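Local coordinates for Mgp-operon protein 3 (Mycoplasma pneumoniae, PDB 6RJ1) that probably takes part in attaching the bacterium to host cells as the extracellular adhesion protein P40/P90, at residues L498-D503 and T728-L733; L694-V699 and V810-N815; K65-T70 and V139-Q144; Q162-E167 and R230-S235. All coordinates share one frame; numbering follows the deposited sequence.

Interaction 1 of 4, residues L498-D503 and T728-L733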
loop_
_atom_site.group_PDB
_atom_site.type_symbol
_atom_site.label_atom_id
_atom_site.label_comp_id
_atom_site.label_asym_id
_atom_site.label_seq_id
_atom_site.Cartn_x
_atom_site.Cartn_y
_atom_site.Cartn_z
ATOM N N LEU A 498 -8.632 -3.437 -12.516
ATOM C CA LEU A 498 -7.845 -2.279 -12.921
ATOM C C LEU A 498 -7.049 -2.605 -14.174
ATOM O O LEU A 498 -6.856 -3.780 -14.507
ATOM C CB LEU A 498 -6.887 -1.842 -11.788
ATOM C CG LEU A 498 -7.514 -1.483 -10.429
ATOM C CD1 LEU A 498 -6.468 -1.132 -9.425
ATOM C CD2 LEU A 498 -8.496 -0.325 -10.535
ATOM N N ASN A 499 -6.631 -1.560 -14.889
ATOM C CA ASN A 499 -5.776 -1.695 -16.054
ATOM C C ASN A 499 -4.356 -1.678 -15.495
ATOM O O ASN A 499 -3.987 -0.757 -14.760
ATOM C CB ASN A 499 -6.008 -0.556 -17.039
ATOM C CG ASN A 499 -5.248 -0.650 -18.341
ATOM O OD1 ASN A 499 -4.314 -1.440 -18.524
ATOM N ND2 ASN A 499 -5.636 0.175 -19.285
ATOM N N TRP A 500 -3.601 -2.743 -15.776
ATOM C CA TRP A 500 -2.236 -2.938 -15.299
ATOM C C TRP A 500 -1.201 -2.456 -16.325
ATOM O O TRP A 500 0.004 -2.531 -16.081
ATOM C CB TRP A 500 -2.040 -4.408 -14.881
ATOM C CG TRP A 500 -2.876 -4.765 -13.683
ATOM C CD1 TRP A 500 -4.202 -5.100 -13.673
ATOM C CD2 TRP A 500 -2.458 -4.742 -12.315
ATOM N NE1 TRP A 500 -4.636 -5.288 -12.380
ATOM C CE2 TRP A 500 -3.584 -5.072 -11.525
ATOM C CE3 TRP A 500 -1.231 -4.495 -11.677
ATOM C CZ2 TRP A 500 -3.523 -5.137 -10.125
ATOM C CZ3 TRP A 500 -1.170 -4.568 -10.293
ATOM C CH2 TRP A 500 -2.311 -4.869 -9.532
ATOM N N GLY A 501 -1.698 -1.915 -17.436
ATOM C CA GLY A 501 -0.887 -1.390 -18.524
ATOM C C GLY A 501 -1.078 -2.202 -19.780
ATOM O O GLY A 501 -1.373 -1.654 -20.843
ATOM N N THR A 502 -0.884 -3.522 -19.657
ATOM C CA THR A 502 -1.053 -4.513 -20.725
ATOM C C THR A 502 -1.881 -5.668 -20.159
ATOM O O THR A 502 -1.950 -5.830 -18.934
ATOM C CB THR A 502 0.313 -5.012 -21.268
ATOM O OG1 THR A 502 1.108 -5.529 -20.199
ATOM C CG2 THR A 502 1.087 -3.941 -22.018
ATOM N N ASP A 503 -2.489 -6.486 -21.041
ATOM C CA ASP A 503 -3.259 -7.652 -20.605
ATOM C C ASP A 503 -2.326 -8.688 -19.968
ATOM O O ASP A 503 -2.720 -9.375 -19.019
ATOM C CB ASP A 503 -4.063 -8.270 -21.760
ATOM C CG ASP A 503 -5.023 -9.366 -21.317
ATOM O OD1 ASP A 503 -5.843 -9.109 -20.388
ATOM O OD2 ASP A 503 -4.960 -10.479 -21.898
ATOM N N THR A 728 -6.092 3.386 -15.774
ATOM C CA THR A 728 -5.127 3.113 -14.719
ATOM C C THR A 728 -3.916 2.421 -15.338
ATOM O O THR A 728 -3.967 1.993 -16.499
ATOM C CB THR A 728 -5.756 2.259 -13.584
ATOM O OG1 THR A 728 -6.289 1.063 -14.133
ATOM C CG2 THR A 728 -6.845 2.998 -12.798
ATOM N N ALA A 729 -2.823 2.326 -14.574
ATOM C CA ALA A 729 -1.594 1.656 -14.987
ATOM C C ALA A 729 -0.806 1.182 -13.772
ATOM O O ALA A 729 -1.070 1.600 -12.635
ATOM C CB ALA A 729 -0.742 2.582 -15.835
ATOM N N SER A 730 0.148 0.283 -14.020
ATOM C CA SER A 730 1.028 -0.249 -12.998
ATOM C C SER A 730 2.457 -0.045 -13.429
ATOM O O SER A 730 2.765 -0.055 -14.629
ATOM C CB SER A 730 0.740 -1.721 -12.723
ATOM O OG SER A 730 1.267 -2.574 -13.725
ATOM N N HIS A 731 3.331 0.157 -12.453
ATOM C CA HIS A 731 4.736 0.383 -12.713
ATOM C C HIS A 731 5.593 -0.234 -11.628
ATOM O O HIS A 731 5.278 -0.142 -10.441
ATOM C CB HIS A 731 5.022 1.888 -12.824
ATOM C CG HIS A 731 6.163 2.199 -13.734
ATOM N ND1 HIS A 731 5.952 2.707 -15.005
ATOM C CD2 HIS A 731 7.494 2.029 -13.546
ATOM C CE1 HIS A 731 7.156 2.835 -15.542
ATOM N NE2 HIS A 731 8.115 2.446 -14.698
ATOM N N TYR A 732 6.695 -0.839 -12.047
ATOM C CA TYR A 732 7.665 -1.443 -11.155
ATOM C C TYR A 732 8.471 -0.325 -10.508
ATOM O O TYR A 732 9.114 0.477 -11.195
ATOM C CB TYR A 732 8.539 -2.433 -11.940
ATOM C CG TYR A 732 9.728 -2.999 -11.199
ATOM C CD1 TYR A 732 9.561 -3.746 -10.033
ATOM C CD2 TYR A 732 11.016 -2.869 -11.710
ATOM C CE1 TYR A 732 10.656 -4.308 -9.373
ATOM C CE2 TYR A 732 12.111 -3.432 -11.067
ATOM C CZ TYR A 732 11.928 -4.156 -9.905
ATOM O OH TYR A 732 13.028 -4.709 -9.308
ATOM N N LEU A 733 8.370 -0.241 -9.184
ATOM C CA LEU A 733 9.026 0.790 -8.397
ATOM C C LEU A 733 9.745 0.159 -7.184
ATOM O O LEU A 733 9.192 0.125 -6.086
ATOM C CB LEU A 733 7.965 1.836 -7.983
ATOM C CG LEU A 733 8.430 3.162 -7.415
ATOM C CD1 LEU A 733 9.380 3.871 -8.357
ATOM C CD2 LEU A 733 7.238 4.049 -7.122
#
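Ser730 meets Trp500 at the tightly packed end of this contact. Its OG donates to Trp500 O at 2.7 Å and stands 19° from the carbonyl plane. With chi1 at 77°, OG lies between the backbone N and the carbonyl carbon of its own residue, which turns it onto that oxygen. Ser730 N adds a weak bond to the same acceptor, so one residue grips Trp500 O twice. Ser730 CB also approaches the indole obliquely, 3.6 Å from Trp500 CE3. Next to this, Asn499 N donates to Thr728 OG1 over 2.8 Å, and that hydroxyl has a second bond, to Trp725 O. The CB of Asn499 lies 3.3 Å from Thr728 O.

The other side is looser and more open to solvent. There Asn499 OD1 accepts from Gly501 N at 2.9 Å, an Asx turn, with the donor 37° out of the amide carbonyl plane. Asn499 ND2 bonds to Thr726 O. Gly501 is exposed and touches strand 723-732 only lightly.

The turn leads from strand 496-498, which runs parallel to strand 723-732, into helix 503-511, with Thr502 as N-cap. Gln505, Lys506 and Val509 of that helix touch Trp500, as do Leu693 and Val695 of strand 693-699. Lys556 of strand 549-563 also touches Trp500.

Interaction 2 of 4, residues L694-V699 and V810-N815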
loop_
_atom_site.group_PDB
_atom_site.type_symbol
_atom_site.label_atom_id
_atom_site.label_comp_id
_atom_site.label_asym_id
_atom_site.label_seq_id
_atom_site.Cartn_x
_atom_site.Cartn_y
_atom_site.Cartn_z
ATOM N N LEU A 694 3.658 -0.214 -8.216
ATOM C CA LEU A 694 2.838 0.955 -7.968
ATOM C C LEU A 694 1.712 0.963 -8.999
ATOM O O LEU A 694 1.947 0.794 -10.188
ATOM C CB LEU A 694 3.632 2.271 -7.999
ATOM C CG LEU A 694 2.841 3.509 -7.500
ATOM C CD1 LEU A 694 2.961 3.684 -5.982
ATOM C CD2 LEU A 694 3.261 4.760 -8.228
ATOM N N VAL A 695 0.497 1.116 -8.511
ATOM C CA VAL A 695 -0.747 1.173 -9.262
ATOM C C VAL A 695 -1.250 2.618 -9.120
ATOM O O VAL A 695 -1.265 3.168 -8.016
ATOM C CB VAL A 695 -1.736 0.121 -8.677
ATOM C CG1 VAL A 695 -3.151 0.326 -9.180
ATOM C CG2 VAL A 695 -1.267 -1.298 -8.981
ATOM N N TYR A 696 -1.597 3.247 -10.240
ATOM C CA TYR A 696 -2.075 4.636 -10.264
ATOM C C TYR A 696 -3.106 4.808 -11.370
ATOM O O TYR A 696 -3.182 3.973 -12.274
ATOM C CB TYR A 696 -0.899 5.623 -10.448
ATOM C CG TYR A 696 -0.136 5.447 -11.748
ATOM C CD1 TYR A 696 0.893 4.510 -11.856
ATOM C CD2 TYR A 696 -0.435 6.220 -12.867
ATOM C CE1 TYR A 696 1.581 4.326 -13.052
ATOM C CE2 TYR A 696 0.257 6.053 -14.065
ATOM C CZ TYR A 696 1.258 5.097 -14.157
ATOM O OH TYR A 696 1.940 4.913 -15.338
ATOM N N GLY A 697 -3.874 5.889 -11.306
ATOM C CA GLY A 697 -4.868 6.166 -12.330
ATOM C C GLY A 697 -5.795 7.325 -12.052
ATOM O O GLY A 697 -5.795 7.905 -10.960
ATOM N N ILE A 698 -6.575 7.665 -13.086
ATOM C CA ILE A 698 -7.610 8.692 -13.099
ATOM C C ILE A 698 -8.957 7.973 -13.285
ATOM O O ILE A 698 -9.052 7.054 -14.105
ATOM C CB ILE A 698 -7.328 9.809 -14.155
ATOM C CG1 ILE A 698 -8.306 10.994 -13.989
ATOM C CG2 ILE A 698 -7.274 9.274 -15.624
ATOM C CD1 ILE A 698 -7.923 12.253 -14.745
ATOM N N VAL A 699 -9.968 8.346 -12.488
ATOM C CA VAL A 699 -11.279 7.707 -12.530
ATOM C C VAL A 699 -12.395 8.773 -12.575
ATOM O O VAL A 699 -12.374 9.735 -11.802
ATOM C CB VAL A 699 -11.450 6.615 -11.418
ATOM C CG1 VAL A 699 -10.468 6.790 -10.258
ATOM C CG2 VAL A 699 -12.880 6.483 -10.919
ATOM N N VAL A 810 7.675 10.586 -7.165
ATOM C CA VAL A 810 7.033 10.061 -8.366
ATOM C C VAL A 810 5.949 11.035 -8.827
ATOM O O VAL A 810 5.123 11.493 -8.032
ATOM C CB VAL A 810 6.570 8.573 -8.307
ATOM C CG1 VAL A 810 6.505 8.049 -6.887
ATOM C CG2 VAL A 810 5.261 8.325 -9.055
ATOM N N ARG A 811 6.019 11.390 -10.111
ATOM C CA ARG A 811 5.082 12.283 -10.767
ATOM C C ARG A 811 4.214 11.479 -11.728
ATOM O O ARG A 811 4.722 10.653 -12.501
ATOM C CB ARG A 811 5.824 13.396 -11.520
ATOM C CG ARG A 811 4.891 14.476 -12.039
ATOM C CD ARG A 811 5.628 15.539 -12.797
ATOM N NE ARG A 811 4.702 16.359 -13.566
ATOM C CZ ARG A 811 5.067 17.365 -14.349
ATOM N NH1 ARG A 811 6.349 17.684 -14.478
ATOM N NH2 ARG A 811 4.155 18.066 -15.002
ATOM N N LEU A 812 2.906 11.745 -11.683
ATOM C CA LEU A 812 1.915 11.099 -12.534
ATOM C C LEU A 812 1.310 12.130 -13.467
ATOM O O LEU A 812 0.750 13.118 -13.009
ATOM C CB LEU A 812 0.861 10.362 -11.691
ATOM C CG LEU A 812 1.424 9.415 -10.621
ATOM C CD1 LEU A 812 0.338 8.945 -9.686
ATOM C CD2 LEU A 812 2.198 8.255 -11.240
ATOM N N ASN A 813 1.492 11.929 -14.776
ATOM C CA ASN A 813 1.061 12.857 -15.823
ATOM C C ASN A 813 -0.190 12.403 -16.547
ATOM O O ASN A 813 -0.357 11.213 -16.827
ATOM C CB ASN A 813 2.206 13.133 -16.800
ATOM C CG ASN A 813 3.495 13.467 -16.096
ATOM O OD1 ASN A 813 3.641 14.530 -15.484
ATOM N ND2 ASN A 813 4.450 12.549 -16.141
ATOM N N PHE A 814 -1.073 13.371 -16.846
ATOM C CA PHE A 814 -2.360 13.134 -17.498
ATOM C C PHE A 814 -2.584 14.047 -18.696
ATOM O O PHE A 814 -2.003 15.133 -18.765
ATOM C CB PHE A 814 -3.514 13.303 -16.485
ATOM C CG PHE A 814 -3.352 12.541 -15.189
ATOM C CD1 PHE A 814 -3.734 11.210 -15.094
ATOM C CD2 PHE A 814 -2.807 13.151 -14.068
ATOM C CE1 PHE A 814 -3.569 10.502 -13.901
ATOM C CE2 PHE A 814 -2.641 12.442 -12.877
ATOM C CZ PHE A 814 -3.020 11.121 -12.803
ATOM N N ASN A 815 -3.436 13.602 -19.638
ATOM C CA ASN A 815 -3.837 14.361 -20.823
ATOM C C ASN A 815 -5.067 15.200 -20.415
ATOM O O ASN A 815 -6.123 14.630 -20.129
ATOM C CB ASN A 815 -4.169 13.413 -21.982
ATOM C CG ASN A 815 -4.445 14.099 -23.295
ATOM O OD1 ASN A 815 -5.362 14.918 -23.430
ATOM N ND2 ASN A 815 -3.663 13.759 -24.304
#
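Tyr696 and Leu812 form the middle of a buried contact between two strands. Leu812 CD2 sits over one face of the phenol ring, 3.8 Å from its centroid and 18° off the normal, a CH-pi contact displaced toward the rim. The other branch, CD1, touches Tyr696 CB at 3.6 Å. With chi1 at 61°, CG of Tyr696 lies between the backbone N and the carbonyl carbon, and there it meets Leu812 CD2 at 3.7 Å. Beside this pair, Phe814 CE1 comes within 3.8 Å of Ile698 CB, and the two side chains cross obliquely. Leu694 CD2 and Val810 CG2 meet tip to tip at 4.2 Å.

The next shell holds these groups in place. Phe834 touches Leu694, Val810 and Leu812. Tyr799 packs on Ile698, and Val551 on Phe814. Tyr696 OH bonds to Ser833 OG, which fixes the polar end of the ring. Strand 693-699 is itself bonded between strands 549-563 and 723-732.

The strand axes pass 8.7 Å apart at -31°, the aligned face-to-face packing of two separate beta sheets. This is consistent with neighbouring blades of a beta-propeller, the clan in which the MgpC adhesin family is placed. Every residue that touches is buried. No polar bond links the two strands, so the sheets are joined here by dispersion between apolar side chains and one aromatic face, while polar groups such as the Tyr696 hydroxyl bond to other partners.

Interaction 3 of 4, residues K65-T70 and V139-Q144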
loop_
_atom_site.group_PDB
_atom_site.type_symbol
_atom_site.label_atom_id
_atom_site.label_comp_id
_atom_site.label_asym_id
_atom_site.label_seq_id
_atom_site.Cartn_x
_atom_site.Cartn_y
_atom_site.Cartn_z
ATOM N N LYS A 65 -17.131 -8.710 13.111
ATOM C CA LYS A 65 -17.173 -10.166 13.118
ATOM C C LYS A 65 -17.467 -10.717 11.717
ATOM O O LYS A 65 -18.192 -10.099 10.932
ATOM C CB LYS A 65 -18.129 -10.733 14.194
ATOM C CG LYS A 65 -19.630 -10.592 13.920
ATOM C CD LYS A 65 -20.490 -11.369 14.911
ATOM C CE LYS A 65 -21.985 -11.184 14.711
ATOM N NZ LYS A 65 -22.437 -9.784 14.978
ATOM N N PHE A 66 -16.868 -11.862 11.410
ATOM C CA PHE A 66 -17.086 -12.588 10.166
ATOM C C PHE A 66 -17.715 -13.936 10.529
ATOM O O PHE A 66 -17.171 -14.674 11.354
ATOM C CB PHE A 66 -15.775 -12.751 9.370
ATOM C CG PHE A 66 -15.844 -13.682 8.180
ATOM C CD1 PHE A 66 -16.600 -13.355 7.061
ATOM C CD2 PHE A 66 -15.129 -14.873 8.167
ATOM C CE1 PHE A 66 -16.653 -14.211 5.958
ATOM C CE2 PHE A 66 -15.184 -15.729 7.060
ATOM C CZ PHE A 66 -15.947 -15.392 5.966
ATOM N N GLN A 67 -18.890 -14.223 9.967
ATOM C CA GLN A 67 -19.566 -15.484 10.243
ATOM C C GLN A 67 -19.046 -16.575 9.316
ATOM O O GLN A 67 -19.353 -16.577 8.125
ATOM C CB GLN A 67 -21.092 -15.346 10.167
ATOM C CG GLN A 67 -21.832 -15.718 11.465
ATOM C CD GLN A 67 -21.623 -17.135 11.976
ATOM O OE1 GLN A 67 -21.472 -17.356 13.184
ATOM N NE2 GLN A 67 -21.622 -18.131 11.090
ATOM N N ASP A 68 -18.204 -17.460 9.863
ATOM C CA ASP A 68 -17.608 -18.587 9.152
ATOM C C ASP A 68 -18.060 -19.879 9.803
ATOM O O ASP A 68 -17.946 -20.032 11.022
ATOM C CB ASP A 68 -16.071 -18.487 9.117
ATOM C CG ASP A 68 -15.367 -18.541 10.463
ATOM O OD1 ASP A 68 -15.860 -17.901 11.425
ATOM O OD2 ASP A 68 -14.323 -19.217 10.557
ATOM N N THR A 69 -18.651 -20.762 8.980
ATOM C CA THR A 69 -19.222 -22.103 9.216
ATOM C C THR A 69 -20.254 -22.304 8.115
ATOM O O THR A 69 -20.168 -23.266 7.345
ATOM C CB THR A 69 -19.926 -22.293 10.601
ATOM O OG1 THR A 69 -20.532 -21.074 11.041
ATOM C CG2 THR A 69 -19.003 -22.873 11.669
ATOM N N THR A 70 -21.203 -21.337 8.034
ATOM C CA THR A 70 -22.361 -21.207 7.149
ATOM C C THR A 70 -23.273 -22.467 7.344
ATOM O O THR A 70 -23.297 -23.410 6.544
ATOM C CB THR A 70 -21.978 -20.774 5.706
ATOM O OG1 THR A 70 -23.122 -20.212 5.078
ATOM C CG2 THR A 70 -21.323 -21.868 4.844
ATOM N N VAL A 139 -20.925 -9.481 1.607
ATOM C CA VAL A 139 -20.502 -10.850 1.320
ATOM C C VAL A 139 -21.564 -11.797 1.890
ATOM O O VAL A 139 -21.804 -11.810 3.097
ATOM C CB VAL A 139 -19.033 -11.189 1.696
ATOM C CG1 VAL A 139 -18.756 -11.036 3.191
ATOM C CG2 VAL A 139 -18.642 -12.573 1.198
ATOM N N LYS A 140 -22.265 -12.510 0.999
ATOM C CA LYS A 140 -23.387 -13.374 1.357
ATOM C C LYS A 140 -22.942 -14.658 2.051
ATOM O O LYS A 140 -22.087 -15.375 1.530
ATOM C CB LYS A 140 -24.275 -13.637 0.117
ATOM C CG LYS A 140 -25.378 -14.689 0.264
ATOM C CD LYS A 140 -25.159 -15.831 -0.745
ATOM C CE LYS A 140 -26.222 -16.903 -0.722
ATOM N NZ LYS A 140 -27.471 -16.468 -1.402
ATOM N N GLN A 141 -23.531 -14.930 3.239
ATOM C CA GLN A 141 -23.294 -16.143 4.026
ATOM C C GLN A 141 -23.901 -17.277 3.219
ATOM O O GLN A 141 -25.081 -17.213 2.868
ATOM C CB GLN A 141 -23.944 -16.032 5.409
ATOM C CG GLN A 141 -22.977 -16.370 6.524
ATOM C CD GLN A 141 -23.628 -16.353 7.876
ATOM O OE1 GLN A 141 -23.777 -17.396 8.518
ATOM N NE2 GLN A 141 -24.008 -15.169 8.354
ATOM N N GLU A 142 -23.084 -18.265 2.845
ATOM C CA GLU A 142 -23.496 -19.312 1.926
ATOM C C GLU A 142 -24.466 -20.349 2.530
ATOM O O GLU A 142 -25.629 -19.997 2.709
ATOM C CB GLU A 142 -22.277 -19.953 1.261
ATOM C CG GLU A 142 -21.570 -18.929 0.391
ATOM C CD GLU A 142 -20.852 -19.448 -0.832
ATOM O OE1 GLU A 142 -20.063 -20.412 -0.700
ATOM O OE2 GLU A 142 -21.057 -18.868 -1.921
ATOM N N SER A 143 -24.010 -21.602 2.797
ATOM C CA SER A 143 -24.713 -22.813 3.286
ATOM C C SER A 143 -24.317 -23.955 2.342
ATOM O O SER A 143 -24.516 -25.128 2.665
ATOM C CB SER A 143 -26.236 -22.660 3.265
ATOM O OG SER A 143 -26.730 -21.870 4.336
ATOM N N GLN A 144 -23.742 -23.582 1.170
ATOM C CA GLN A 144 -23.285 -24.448 0.075
ATOM C C GLN A 144 -21.923 -25.103 0.392
ATOM O O GLN A 144 -20.918 -24.835 -0.277
ATOM C CB GLN A 144 -23.241 -23.652 -1.252
ATOM C CG GLN A 144 -24.603 -23.136 -1.723
ATOM C CD GLN A 144 -24.565 -21.680 -2.127
ATOM O OE1 GLN A 144 -24.501 -20.770 -1.289
ATOM N NE2 GLN A 144 -24.625 -21.428 -3.425
#
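Gln67 against Gln141, and Thr70 against Glu142 and Ser143, make a polar surface contact between two loops. One loop follows strand 64-66. The other leads from strand 125-135 toward helix 157-163. The glutamine side chains cross with their amide planes 31° apart. Gln67 NE2 gives a weak bond to Gln141 OE1 at 3.4 Å, with an N-H...O angle of 136°. The same NE2 donates to Thr69 OG1 at 3.1 Å, close to its own amide plane, which steadies the rotation of the group. Besides this bond, the amide of Gln141 packs on the aliphatic start of Gln67, with CD 3.6 Å from Gln67 CB.

At the far end Thr70 lies against the other backbone. Its CA is 4.8 Å from the CA of Ser143. Thr70 OG1 is modelled too close to Glu142, so its exact position is doubtful. The side chains there have other polar partners: Glu142 forms a salt bridge with Lys159, and Ser143 OG bonds to Ser71 O.

Both loops have backbone bonds to Ala81, which links them a second time. Tyr158 of helix 157-163 touches Thr70 and Glu142, and its hydroxyl bonds to Gln67 O. The chemistry is that of two neutral amides with one weak bond between the loops, and this implies a modest direct link.

Interaction 4 of 4, residues Q162-E167 and R230-S235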
loop_
_atom_site.group_PDB
_atom_site.type_symbol
_atom_site.label_atom_id
_atom_site.label_comp_id
_atom_site.label_asym_id
_atom_site.label_seq_id
_atom_site.Cartn_x
_atom_site.Cartn_y
_atom_site.Cartn_z
ATOM N N GLN A 162 -13.152 -17.310 4.071
ATOM C CA GLN A 162 -13.129 -18.366 5.081
ATOM C C GLN A 162 -11.714 -18.883 5.309
ATOM O O GLN A 162 -11.356 -19.201 6.445
ATOM C CB GLN A 162 -14.030 -19.532 4.677
ATOM C CG GLN A 162 -15.502 -19.260 4.849
ATOM C CD GLN A 162 -16.275 -20.548 4.869
ATOM O OE1 GLN A 162 -16.642 -21.059 5.933
ATOM N NE2 GLN A 162 -16.540 -21.093 3.691
ATOM N N ASP A 163 -10.912 -18.948 4.235
ATOM C CA ASP A 163 -9.542 -19.449 4.276
ATOM C C ASP A 163 -8.484 -18.369 4.159
ATOM O O ASP A 163 -7.297 -18.675 4.278
ATOM C CB ASP A 163 -9.336 -20.511 3.187
ATOM C CG ASP A 163 -9.839 -21.897 3.542
ATOM O OD1 ASP A 163 -9.921 -22.211 4.762
ATOM O OD2 ASP A 163 -10.128 -22.685 2.598
ATOM N N LEU A 164 -8.894 -17.108 3.933
ATOM C CA LEU A 164 -7.970 -15.983 3.787
ATOM C C LEU A 164 -7.072 -15.771 4.994
ATOM O O LEU A 164 -7.538 -15.727 6.136
ATOM C CB LEU A 164 -8.705 -14.685 3.421
ATOM C CG LEU A 164 -7.827 -13.474 3.093
ATOM C CD1 LEU A 164 -7.227 -13.580 1.706
ATOM C CD2 LEU A 164 -8.603 -12.195 3.239
ATOM N N LEU A 165 -5.776 -15.629 4.703
ATOM C CA LEU A 165 -4.699 -15.371 5.650
ATOM C C LEU A 165 -4.146 -13.980 5.377
ATOM O O LEU A 165 -3.872 -13.657 4.224
ATOM C CB LEU A 165 -3.598 -16.415 5.431
ATOM C CG LEU A 165 -3.398 -17.501 6.484
ATOM C CD1 LEU A 165 -4.702 -18.094 6.952
ATOM C CD2 LEU A 165 -2.520 -18.590 5.938
ATOM N N VAL A 166 -4.027 -13.141 6.421
ATOM C CA VAL A 166 -3.467 -11.793 6.294
ATOM C C VAL A 166 -2.243 -11.688 7.210
ATOM O O VAL A 166 -2.306 -12.056 8.383
ATOM C CB VAL A 166 -4.492 -10.648 6.556
ATOM C CG1 VAL A 166 -3.887 -9.277 6.235
ATOM C CG2 VAL A 166 -5.786 -10.853 5.767
ATOM N N GLU A 167 -1.131 -11.201 6.663
ATOM C CA GLU A 167 0.112 -11.015 7.400
ATOM C C GLU A 167 -0.039 -9.874 8.412
ATOM O O GLU A 167 -0.683 -8.864 8.101
ATOM C CB GLU A 167 1.254 -10.681 6.432
ATOM C CG GLU A 167 2.644 -10.829 7.035
ATOM C CD GLU A 167 3.764 -10.132 6.288
ATOM O OE1 GLU A 167 3.497 -9.528 5.223
ATOM O OE2 GLU A 167 4.918 -10.199 6.769
ATOM N N ARG A 230 -2.836 -14.485 9.777
ATOM C CA ARG A 230 -4.026 -14.839 10.534
ATOM C C ARG A 230 -5.299 -14.797 9.698
ATOM O O ARG A 230 -5.376 -14.074 8.701
ATOM C CB ARG A 230 -4.162 -13.949 11.797
ATOM C CG ARG A 230 -3.054 -14.087 12.843
ATOM C CD ARG A 230 -3.199 -15.329 13.702
ATOM N NE ARG A 230 -2.131 -15.458 14.701
ATOM C CZ ARG A 230 -0.976 -16.091 14.492
ATOM N NH1 ARG A 230 -0.063 -16.153 15.452
ATOM N NH2 ARG A 230 -0.721 -16.653 13.314
ATOM N N LYS A 231 -6.300 -15.585 10.122
ATOM C CA LYS A 231 -7.620 -15.617 9.511
ATOM C C LYS A 231 -8.399 -14.381 9.999
ATOM O O LYS A 231 -8.009 -13.745 10.981
ATOM C CB LYS A 231 -8.352 -16.916 9.857
ATOM C CG LYS A 231 -7.865 -18.122 9.062
ATOM C CD LYS A 231 -8.926 -19.218 9.007
ATOM C CE LYS A 231 -8.570 -20.264 7.984
ATOM N NZ LYS A 231 -9.652 -21.271 7.823
ATOM N N LEU A 232 -9.472 -14.026 9.287
ATOM C CA LEU A 232 -10.309 -12.861 9.552
ATOM C C LEU A 232 -10.747 -12.702 11.020
ATOM O O LEU A 232 -10.680 -11.594 11.552
ATOM C CB LEU A 232 -11.518 -12.905 8.604
ATOM C CG LEU A 232 -11.548 -11.928 7.415
ATOM C CD1 LEU A 232 -10.174 -11.640 6.842
ATOM C CD2 LEU A 232 -12.479 -12.425 6.346
ATOM N N ASN A 233 -11.149 -13.806 11.669
ATOM C CA ASN A 233 -11.593 -13.819 13.067
ATOM C C ASN A 233 -10.457 -14.077 14.076
ATOM O O ASN A 233 -10.683 -14.021 15.291
ATOM C CB ASN A 233 -12.754 -14.797 13.265
ATOM C CG ASN A 233 -14.009 -14.355 12.561
ATOM O OD1 ASN A 233 -14.589 -13.306 12.864
ATOM N ND2 ASN A 233 -14.447 -15.135 11.591
ATOM N N GLU A 234 -9.241 -14.337 13.565
ATOM C CA GLU A 234 -8.056 -14.534 14.394
ATOM C C GLU A 234 -7.452 -13.162 14.676
ATOM O O GLU A 234 -7.831 -12.175 14.036
ATOM C CB GLU A 234 -7.035 -15.449 13.692
ATOM C CG GLU A 234 -7.360 -16.931 13.781
ATOM C CD GLU A 234 -6.499 -17.881 12.966
ATOM O OE1 GLU A 234 -5.653 -17.410 12.170
ATOM O OE2 GLU A 234 -6.680 -19.111 13.120
ATOM N N SER A 235 -6.528 -13.085 15.644
ATOM C CA SER A 235 -5.853 -11.827 15.968
ATOM C C SER A 235 -4.366 -11.927 15.707
ATOM O O SER A 235 -3.753 -12.976 15.959
ATOM C CB SER A 235 -6.071 -11.452 17.427
ATOM O OG SER A 235 -7.442 -11.214 17.678
#
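Backbone bonds join Val166 and Arg230 as an antiparallel hydrogen-bonded pair. Val166 N donates to Arg230 O at 2.8 Å, and Arg230 N to Val166 O at 2.9 Å. Just past the pair, Lys231 CA makes a CA-H...O contact with Leu164 O at 3.4 Å.

The charged part belongs to Lys231. Its chain is extended beyond CG and runs past Gln162 and Asp163. NZ bonds to Gln162 O at 3.0 Å and forms a salt bridge with Asp163 OD1 at 3.2 Å, using the anti lone pair of that oxygen. Asp163 OD2 bonds to Ser526 OG, so both carboxylate oxygens are held.

Apolar contacts are fewer. Leu164 CD2 meets Leu232 CD1 at 4.0 Å, and Leu165 CD1 lies 3.8 Å from Lys231 CG.

A type I turn from Lys231 to Glu234 shapes the second segment, and Glu234 OE1 accepts from Lys231 N at 2.8 Å.

Strand 165-167 lies between two partners, with strand 229-230 antiparallel and strand 650-654 parallel to it. Helix 446-454 touches Val166, Arg230 and Leu232, and helix 253-267 packs on Arg230.

Overall arrangement
From the N terminus, interaction 3 closes first, bringing 139-144 back to the loop after strand 64-66. Interaction 4 follows in series and joins 162-167 to 230-235. The two touch: Phe66 O lies 2.8 Å from Asn233 ND2, a probable hydrogen bond. Interactions 1 and 2 come later and cross, because 694-699 falls between 498-503 and 728-733, and 810-815 follows last. Their strands 723-732 and 693-699 are neighbours in one sheet. Interaction 1 ties a turn to that sheet, and interaction 2 packs the sheet on the next one. Interaction 4 reaches the same large sheet, with its centre about 28 Å from that of interaction 1.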